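Local structure of possible protein of nuclear scaffold (3KAE) at residues F23-L28 and M37-V42; K198-V203 and F231-R236; R139-S144 and N157-K162. The protein is a Cdc27-family protein, probably a subunit of the anaphase-promoting complex, whose N-terminal tetratricopeptide-repeat domain forms a homodimer. All coordinates share one frame; numbering follows the deposited sequence.

Contact 1: F23-L28 and M37-V42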
loop_
_atom_site.group_PDB
_atom_site.type_symbol
_atom_site.label_atom_id
_atom_site.label_comp_id
_atom_site.label_asym_id
_atom_site.label_seq_id
_atom_site.Cartn_x
_atom_site.Cartn_y
_atom_site.Cartn_z
ATOM N N PHE C 23 -8.020 -7.016 11.216
ATOM C CA PHE C 23 -8.644 -7.622 12.394
ATOM C C PHE C 23 -8.995 -6.580 13.453
ATOM O O PHE C 23 -10.130 -6.502 13.904
ATOM C CB PHE C 23 -7.744 -8.687 13.013
ATOM C CG PHE C 23 -8.372 -9.398 14.168
ATOM C CD1 PHE C 23 -8.349 -8.839 15.439
ATOM C CD2 PHE C 23 -8.997 -10.625 13.986
ATOM C CE1 PHE C 23 -8.941 -9.488 16.506
ATOM C CE2 PHE C 23 -9.584 -11.282 15.050
ATOM C CZ PHE C 23 -9.563 -10.711 16.319
ATOM N N LEU C 24 -8.024 -5.773 13.842
ATOM C CA LEU C 24 -8.273 -4.726 14.828
ATOM C C LEU C 24 -9.323 -3.741 14.343
ATOM O O LEU C 24 -10.025 -3.126 15.141
ATOM C CB LEU C 24 -6.972 -3.968 15.140
ATOM C CG LEU C 24 -5.877 -4.720 15.881
ATOM C CD1 LEU C 24 -4.699 -3.797 16.130
ATOM C CD2 LEU C 24 -6.435 -5.274 17.214
ATOM N N ALA C 25 -9.415 -3.576 13.031
ATOM C CA ALA C 25 -10.384 -2.651 12.468
ATOM C C ALA C 25 -11.757 -3.275 12.616
ATOM O O ALA C 25 -12.731 -2.601 12.972
ATOM C CB ALA C 25 -10.061 -2.357 10.995
ATOM N N ALA C 26 -11.822 -4.577 12.352
ATOM C CA ALA C 26 -13.074 -5.321 12.468
ATOM C C ALA C 26 -13.654 -5.234 13.882
ATOM O O ALA C 26 -14.882 -5.216 14.055
ATOM C CB ALA C 26 -12.875 -6.784 12.041
ATOM N N CYS C 27 -12.773 -5.166 14.886
ATOM C CA CYS C 27 -13.207 -5.094 16.293
ATOM C C CYS C 27 -13.799 -3.731 16.560
ATOM O O CYS C 27 -14.659 -3.574 17.419
ATOM C CB CYS C 27 -12.039 -5.305 17.268
ATOM S SG CYS C 27 -11.252 -6.907 17.161
ATOM N N LEU C 28 -13.320 -2.742 15.809
ATOM C CA LEU C 28 -13.635 -1.345 16.073
ATOM C C LEU C 28 -14.958 -0.894 15.454
ATOM O O LEU C 28 -15.597 0.031 15.958
ATOM C CB LEU C 28 -12.496 -0.461 15.576
ATOM C CG LEU C 28 -12.357 0.872 16.297
ATOM C CD1 LEU C 28 -12.230 0.652 17.784
ATOM C CD2 LEU C 28 -11.155 1.611 15.763
ATOM N N MET C 37 -14.378 3.709 7.164
ATOM C CA MET C 37 -13.486 4.172 6.131
ATOM C C MET C 37 -12.151 3.472 6.336
ATOM O O MET C 37 -11.593 2.908 5.398
ATOM C CB MET C 37 -13.332 5.691 6.235
ATOM C CG MET C 37 -12.717 6.395 5.019
ATOM S SD MET C 37 -13.480 6.019 3.420
ATOM C CE MET C 37 -12.189 4.994 2.685
ATOM N N LEU C 38 -11.673 3.482 7.581
ATOM C CA LEU C 38 -10.365 2.920 7.952
ATOM C C LEU C 38 -10.231 1.454 7.552
ATOM O O LEU C 38 -9.198 1.011 7.034
ATOM C CB LEU C 38 -10.141 3.064 9.462
ATOM C CG LEU C 38 -8.866 2.464 10.068
ATOM C CD1 LEU C 38 -7.618 2.914 9.311
ATOM C CD2 LEU C 38 -8.742 2.848 11.529
ATOM N N MET C 39 -11.292 0.712 7.819
ATOM C CA MET C 39 -11.395 -0.676 7.427
ATOM C C MET C 39 -11.230 -0.789 5.913
ATOM O O MET C 39 -10.484 -1.627 5.415
ATOM C CB MET C 39 -12.773 -1.193 7.852
ATOM C CG MET C 39 -13.113 -2.580 7.376
ATOM S SD MET C 39 -12.117 -3.851 8.147
ATOM C CE MET C 39 -13.250 -5.230 8.009
ATOM N N SER C 40 -11.957 0.054 5.189
ATOM C CA SER C 40 -11.908 0.067 3.740
ATOM C C SER C 40 -10.484 0.322 3.211
ATOM O O SER C 40 -10.010 -0.348 2.296
ATOM C CB SER C 40 -12.844 1.152 3.215
ATOM O OG SER C 40 -14.190 0.774 3.357
ATOM N N ILE C 41 -9.820 1.303 3.801
ATOM C CA ILE C 41 -8.447 1.652 3.437
ATOM C C ILE C 41 -7.487 0.497 3.643
ATOM O O ILE C 41 -6.813 0.075 2.703
ATOM C CB ILE C 41 -7.979 2.885 4.218
ATOM C CG1 ILE C 41 -8.847 4.085 3.837
ATOM C CG2 ILE C 41 -6.520 3.185 3.926
ATOM C CD1 ILE C 41 -8.407 5.378 4.441
ATOM N N VAL C 42 -7.460 -0.045 4.858
ATOM C CA VAL C 42 -6.551 -1.134 5.175
ATOM C C VAL C 42 -6.809 -2.333 4.272
ATOM O O VAL C 42 -5.883 -3.028 3.848
ATOM C CB VAL C 42 -6.618 -1.496 6.669
ATOM C CG1 VAL C 42 -5.747 -2.701 6.964
ATOM C CG2 VAL C 42 -6.188 -0.308 7.515
#
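Ala25 and Met39 meet where helices 18-31 and 36-45, neighbours along the chain in this tetratricopeptide-repeat (TPR) fold, pack against each other. The sulfur does the touching: Met39 SD sits 3.8 Å from Ala25 CB. The same methyl group also faces the opposite backbone, with Ala25 CB 4.2 Å from Met39 CA, as expected where the two CA atoms, Ala25 CA and Met39 CA, are just 5.5 Å apart. Two torsions bring SD to Ala25: CG lies anti to the backbone N (chi1 173°), and the chain bends at chi2 (68°). No hydrogen bond spans the two segments, and all three touching residues are buried. Farther out, His55 of helix 49-57 packs on Met39, while Val42 rests on Ala21 and Ile22 one turn back along helix 18-31. Phe23, turned away from helix 36-45, meets Tyr180 and Tyr209 of the second subunit edge-to-face, and Ala26 packs on Ile206 of that subunit. Ala26 also receives the end of the thioether: an extended last torsion (chi3 154°) carries the methyl on past Ala25, and Met39 CE stops 4.3 Å from Ala26 CB.

Contact 2: K198-V203 and F231-R236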
loop_
_atom_site.group_PDB
_atom_site.type_symbol
_atom_site.label_atom_id
_atom_site.label_comp_id
_atom_site.label_asym_id
_atom_site.label_seq_id
_atom_site.Cartn_x
_atom_site.Cartn_y
_atom_site.Cartn_z
ATOM N N LYS C 198 22.763 16.290 -20.290
ATOM C CA LYS C 198 22.477 16.820 -18.968
ATOM C C LYS C 198 21.775 15.781 -18.080
ATOM O O LYS C 198 22.113 15.616 -16.907
ATOM C CB LYS C 198 21.610 18.071 -19.090
ATOM C CG LYS C 198 20.866 18.442 -17.806
ATOM C CD LYS C 198 19.764 19.458 -18.072
ATOM C CE LYS C 198 19.222 20.021 -16.760
ATOM N NZ LYS C 198 18.114 20.999 -16.949
ATOM N N TYR C 199 20.803 15.076 -18.651
ATOM C CA TYR C 199 20.017 14.090 -17.909
ATOM C C TYR C 199 20.659 12.705 -17.896
ATOM O O TYR C 199 20.219 11.817 -17.175
ATOM C CB TYR C 199 18.601 14.007 -18.479
ATOM C CG TYR C 199 17.708 15.141 -18.028
ATOM C CD1 TYR C 199 16.932 15.017 -16.883
ATOM C CD2 TYR C 199 17.644 16.336 -18.738
ATOM C CE1 TYR C 199 16.118 16.045 -16.456
ATOM C CE2 TYR C 199 16.827 17.379 -18.316
ATOM C CZ TYR C 199 16.059 17.214 -17.160
ATOM O OH TYR C 199 15.232 18.212 -16.692
ATOM N N MET C 200 21.704 12.535 -18.696
ATOM C CA MET C 200 22.419 11.271 -18.798
ATOM C C MET C 200 23.120 10.977 -17.463
ATOM O O MET C 200 23.301 9.816 -17.078
ATOM C CB MET C 200 23.426 11.362 -19.953
ATOM C CG MET C 200 23.898 10.045 -20.542
ATOM S SD MET C 200 24.998 10.323 -21.967
ATOM C CE MET C 200 23.820 10.371 -23.319
ATOM N N GLU C 201 23.490 12.042 -16.751
ATOM C CA GLU C 201 24.220 11.924 -15.491
ATOM C C GLU C 201 23.335 11.481 -14.330
ATOM O O GLU C 201 23.840 11.067 -13.286
ATOM C CB GLU C 201 24.924 13.243 -15.138
ATOM N N HIS C 202 22.018 11.564 -14.507
ATOM C CA HIS C 202 21.082 11.190 -13.444
ATOM C C HIS C 202 20.286 9.938 -13.789
ATOM O O HIS C 202 19.054 9.941 -13.760
ATOM C CB HIS C 202 20.145 12.352 -13.107
ATOM C CG HIS C 202 20.861 13.644 -12.856
ATOM N ND1 HIS C 202 21.443 13.947 -11.649
ATOM C CD2 HIS C 202 21.095 14.700 -13.669
ATOM C CE1 HIS C 202 22.001 15.144 -11.721
ATOM N NE2 HIS C 202 21.804 15.622 -12.934
ATOM N N VAL C 203 21.013 8.872 -14.104
ATOM C CA VAL C 203 20.445 7.556 -14.367
ATOM C C VAL C 203 21.226 6.551 -13.547
ATOM O O VAL C 203 22.418 6.357 -13.789
ATOM C CB VAL C 203 20.619 7.183 -15.852
ATOM C CG1 VAL C 203 19.988 5.825 -16.167
ATOM C CG2 VAL C 203 20.047 8.276 -16.740
ATOM N N PHE C 231 17.726 3.973 -25.213
ATOM C CA PHE C 231 17.139 2.825 -24.529
ATOM C C PHE C 231 18.234 1.966 -23.914
ATOM O O PHE C 231 18.158 1.587 -22.753
ATOM C CB PHE C 231 16.315 1.976 -25.499
ATOM C CG PHE C 231 15.016 2.609 -25.927
ATOM C CD1 PHE C 231 14.017 2.882 -24.996
ATOM C CD2 PHE C 231 14.777 2.892 -27.271
ATOM C CE1 PHE C 231 12.809 3.446 -25.390
ATOM C CE2 PHE C 231 13.579 3.457 -27.677
ATOM C CZ PHE C 231 12.590 3.732 -26.735
ATOM N N GLU C 232 19.257 1.662 -24.704
ATOM C CA GLU C 232 20.374 0.850 -24.232
ATOM C C GLU C 232 21.021 1.443 -22.980
ATOM O O GLU C 232 21.330 0.716 -22.040
ATOM C CB GLU C 232 21.414 0.667 -25.348
ATOM N N LEU C 233 21.215 2.761 -22.963
ATOM C CA LEU C 233 21.773 3.431 -21.787
ATOM C C LEU C 233 20.992 3.084 -20.522
ATOM O O LEU C 233 21.560 2.573 -19.553
ATOM C CB LEU C 233 21.807 4.952 -21.975
ATOM C CG LEU C 233 21.849 5.746 -20.661
ATOM C CD1 LEU C 233 23.140 5.483 -19.914
ATOM C CD2 LEU C 233 21.678 7.229 -20.897
ATOM N N VAL C 234 19.689 3.361 -20.539
ATOM C CA VAL C 234 18.823 3.062 -19.395
ATOM C C VAL C 234 18.772 1.563 -19.076
ATOM O O VAL C 234 18.793 1.176 -17.913
ATOM C CB VAL C 234 17.395 3.618 -19.611
ATOM C CG1 VAL C 234 16.518 3.386 -18.361
ATOM C CG2 VAL C 234 17.463 5.111 -19.999
ATOM N N ARG C 235 18.717 0.722 -20.107
ATOM C CA ARG C 235 18.713 -0.731 -19.903
ATOM C C ARG C 235 19.903 -1.183 -19.059
ATOM O O ARG C 235 19.803 -2.157 -18.321
ATOM C CB ARG C 235 18.729 -1.491 -21.237
ATOM C CG ARG C 235 17.493 -1.336 -22.106
ATOM N N ARG C 236 21.026 -0.476 -19.171
ATOM C CA ARG C 236 22.232 -0.851 -18.431
ATOM C C ARG C 236 22.423 -0.146 -17.085
ATOM O O ARG C 236 22.763 -0.791 -16.099
ATOM C CB ARG C 236 23.494 -0.715 -19.293
ATOM C CG ARG C 236 23.631 0.556 -20.090
ATOM C CD ARG C 236 24.820 0.451 -21.041
ATOM N NE ARG C 236 25.261 1.774 -21.470
ATOM C CZ ARG C 236 25.249 2.204 -22.724
ATOM N NH1 ARG C 236 24.836 1.402 -23.698
ATOM N NH2 ARG C 236 25.664 3.434 -23.002
#
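Met200 and Leu233 lie crosswise to one another, the methylene CG of Met200 coming to 3.6 Å from the CD2 methyl of Leu233. Contact is made by the stem of the methionine rather than its sulfur. With CG anti to the backbone N (chi1 -159°) and chi2 also extended, the chain runs past the CD2 methyl, nearest to it at CG, and then bends at chi3 (-90°) to place CE. Leu233 points into the interface from its helix, and its own CG, likewise anti to N, carries the branched end toward Met200; the leucine is buried, the methionine exposed. Alongside, Val203 meets the backbone of the facing helix, its CG1 lying 4.4 Å from Val234 CA. The two backbones are closer here, with Val203 CA 6.9 Å from Val234 CA, than at the other pair, where Met200 CA and Leu233 CA stand 8.4 Å apart. In this TPR fold the contact joins the end of helix 193-200 and the following loop to helix 224-237, with helix 206-220 in between along the sequence. Its Ile211 touches Leu233, and its Ser208 touches Val203. Tyr199, stacked on Phe210, has its OH hydrogen-bonded to Asp183 OD2, and Lys198 NZ is held by salt bridges to Asp183 OD2 and Glu179 OE2. Within helix 224-237, one face of the Arg236 guanidinium lies over Leu233 CA, which is 3.8 Å from the plane. Val234 is also packed against Phe241 near the C-terminus.

Contact 3: R139-S144 and N157-K162; sequences RSFGKS and NKVPQK
Phe141 reaches from helix 130-143 toward Val159 and Pro160, and its ring makes the contact with the loop. CB leaves the backbone on the side of that loop, and with CG anti to the backbone N (chi1 178°) the ring is carried outward, past the helix surface. From CG the two ring edges diverge. CD2 comes to 4.0 Å from Pro160 CD, the carbon next to the proline nitrogen, and the two rings cross at a slant. One atom farther along the same side, CE2 lies 4.3 Å from Val159 CG2, so consecutive loop residues line consecutive ring atoms. CZ, at the tip, is 4.6 Å from Val159 CG2, farther than CE2. In the surrounding TPR fold, Val150 and Leu153 of helix 147-155 also pack on Phe141; the loop turns back past the ring after that helix ends in a Schellman motif, where Asn157 takes a positive phi (56°). Val159 itself is further packed on Leu154 of helix 147-155 and on Ile185 of helix 176-190. The Phe141 backbone O is hydrogen-bonded to a glycerol, probably from the crystallisation liquor, which also comes within about 3 Å of the side chain. The helix closes just beyond, as Ser140 O accepts both Lys143 N at 3.0 Å and Ser144 N at 3.2 Å, and Ser140 OG is hydrogen-bonded to Glu114 O of helix 113-126.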
loop_
_atom_site.group_PDB
_atom_site.type_symbol
_atom_site.label_atom_id
_atom_site.label_comp_id
_atom_site.label_asym_id
_atom_site.label_seq_id
_atom_site.Cartn_x
_atom_site.Cartn_y
_atom_site.Cartn_z
ATOM N N ARG C 139 -6.499 19.805 -17.155
ATOM C CA ARG C 139 -7.102 20.527 -16.043
ATOM C C ARG C 139 -6.335 20.196 -14.763
ATOM O O ARG C 139 -6.121 21.051 -13.908
ATOM C CB ARG C 139 -8.603 20.217 -15.933
ATOM C CG ARG C 139 -9.361 21.102 -14.960
ATOM C CD ARG C 139 -10.817 21.285 -15.377
ATOM N NE ARG C 139 -11.379 20.069 -15.928
ATOM C CZ ARG C 139 -11.874 19.870 -17.148
ATOM N NH1 ARG C 139 -12.325 18.660 -17.432
ATOM N NH2 ARG C 139 -11.946 20.827 -18.067
ATOM N N SER C 140 -5.885 18.953 -14.662
ATOM C CA SER C 140 -5.084 18.525 -13.530
ATOM C C SER C 140 -3.735 19.229 -13.477
ATOM O O SER C 140 -3.303 19.703 -12.412
ATOM C CB SER C 140 -4.849 17.030 -13.597
ATOM O OG SER C 140 -3.935 16.640 -12.590
ATOM N N PHE C 141 -3.052 19.257 -14.623
ATOM C CA PHE C 141 -1.720 19.852 -14.692
ATOM C C PHE C 141 -1.777 21.341 -14.380
ATOM O O PHE C 141 -0.827 21.893 -13.832
ATOM C CB PHE C 141 -1.052 19.594 -16.045
ATOM C CG PHE C 141 0.300 20.227 -16.171
ATOM C CD1 PHE C 141 1.387 19.709 -15.484
ATOM C CD2 PHE C 141 0.485 21.351 -16.960
ATOM C CE1 PHE C 141 2.639 20.294 -15.590
ATOM C CE2 PHE C 141 1.731 21.942 -17.064
ATOM C CZ PHE C 141 2.809 21.410 -16.376
ATOM N N GLY C 142 -2.901 21.970 -14.716
ATOM C CA GLY C 142 -3.128 23.370 -14.409
ATOM C C GLY C 142 -3.050 23.689 -12.926
ATOM O O GLY C 142 -2.727 24.808 -12.538
ATOM N N LYS C 143 -3.342 22.712 -12.079
ATOM C CA LYS C 143 -3.284 22.961 -10.650
ATOM C C LYS C 143 -1.951 22.537 -10.051
ATOM O O LYS C 143 -1.424 23.207 -9.168
ATOM C CB LYS C 143 -4.443 22.277 -9.912
ATOM C CG LYS C 143 -4.399 22.493 -8.396
ATOM C CD LYS C 143 -5.789 22.576 -7.795
ATOM C CE LYS C 143 -5.714 22.489 -6.272
ATOM N NZ LYS C 143 -7.004 22.879 -5.644
ATOM N N SER C 144 -1.397 21.432 -10.536
ATOM C CA SER C 144 -0.259 20.845 -9.858
ATOM C C SER C 144 0.392 19.746 -10.675
ATOM O O SER C 144 -0.282 19.047 -11.438
ATOM C CB SER C 144 -0.718 20.290 -8.498
ATOM O OG SER C 144 0.294 19.515 -7.890
ATOM N N ASN C 157 2.297 15.640 -26.887
ATOM C CA ASN C 157 2.762 16.985 -27.191
ATOM C C ASN C 157 1.696 18.026 -26.866
ATOM O O ASN C 157 1.767 19.162 -27.330
ATOM C CB ASN C 157 3.189 17.080 -28.660
ATOM C CG ASN C 157 3.988 18.341 -28.960
ATOM O OD1 ASN C 157 4.816 18.778 -28.148
ATOM N ND2 ASN C 157 3.749 18.930 -30.138
ATOM N N LYS C 158 0.706 17.637 -26.067
ATOM C CA LYS C 158 -0.403 18.532 -25.729
ATOM C C LYS C 158 -0.260 19.213 -24.362
ATOM O O LYS C 158 -1.246 19.625 -23.749
ATOM C CB LYS C 158 -1.761 17.816 -25.847
ATOM C CG LYS C 158 -2.650 18.318 -26.986
ATOM C CD LYS C 158 -2.412 17.556 -28.275
ATOM C CE LYS C 158 -2.935 16.135 -28.177
ATOM N NZ LYS C 158 -2.640 15.327 -29.392
ATOM N N VAL C 159 0.968 19.338 -23.887
ATOM C CA VAL C 159 1.226 20.074 -22.661
ATOM C C VAL C 159 1.052 21.575 -22.908
ATOM O O VAL C 159 1.563 22.115 -23.884
ATOM C CB VAL C 159 2.631 19.762 -22.123
ATOM C CG1 VAL C 159 3.669 19.927 -23.242
ATOM C CG2 VAL C 159 2.947 20.632 -20.934
ATOM N N PRO C 160 0.310 22.250 -22.025
ATOM C CA PRO C 160 -0.001 23.681 -22.137
ATOM C C PRO C 160 1.189 24.559 -21.772
ATOM O O PRO C 160 1.724 24.429 -20.670
ATOM C CB PRO C 160 -1.119 23.886 -21.098
ATOM C CG PRO C 160 -1.538 22.514 -20.662
ATOM C CD PRO C 160 -0.333 21.645 -20.850
ATOM N N GLN C 161 1.575 25.455 -22.677
ATOM C CA GLN C 161 2.732 26.320 -22.464
ATOM C C GLN C 161 2.327 27.792 -22.436
ATOM O O GLN C 161 1.292 28.172 -22.990
ATOM C CB GLN C 161 3.788 26.080 -23.548
ATOM N N LYS C 162 3.149 28.609 -21.781
ATOM C CA LYS C 162 2.911 30.045 -21.696
ATOM C C LYS C 162 3.215 30.737 -23.011
ATOM O O LYS C 162 3.156 30.124 -24.076
ATOM C CB LYS C 162 3.752 30.662 -20.579
#

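In the fold
Along the chain contact 1 comes first, then contact 3, then contact 2. Contact 1 lies on the opposite side of the chain's centre from both others: its centre is 44 Å from that of contact 2 and 38 Å from that of contact 3. Contacts 2 and 3 are nearer neighbours, with centres 26 Å apart and nearest atoms about 13 Å apart, yet no two of the three touch. Four residues of 23-28 reach the second subunit, Ala26 among them; contact 3 reaches it through Ser144 on Lys8 of that subunit, and contact 2 is touched by no other protein chain. The glycerol beside Phe141, probably from the crystallisation liquor, lies at contact 3.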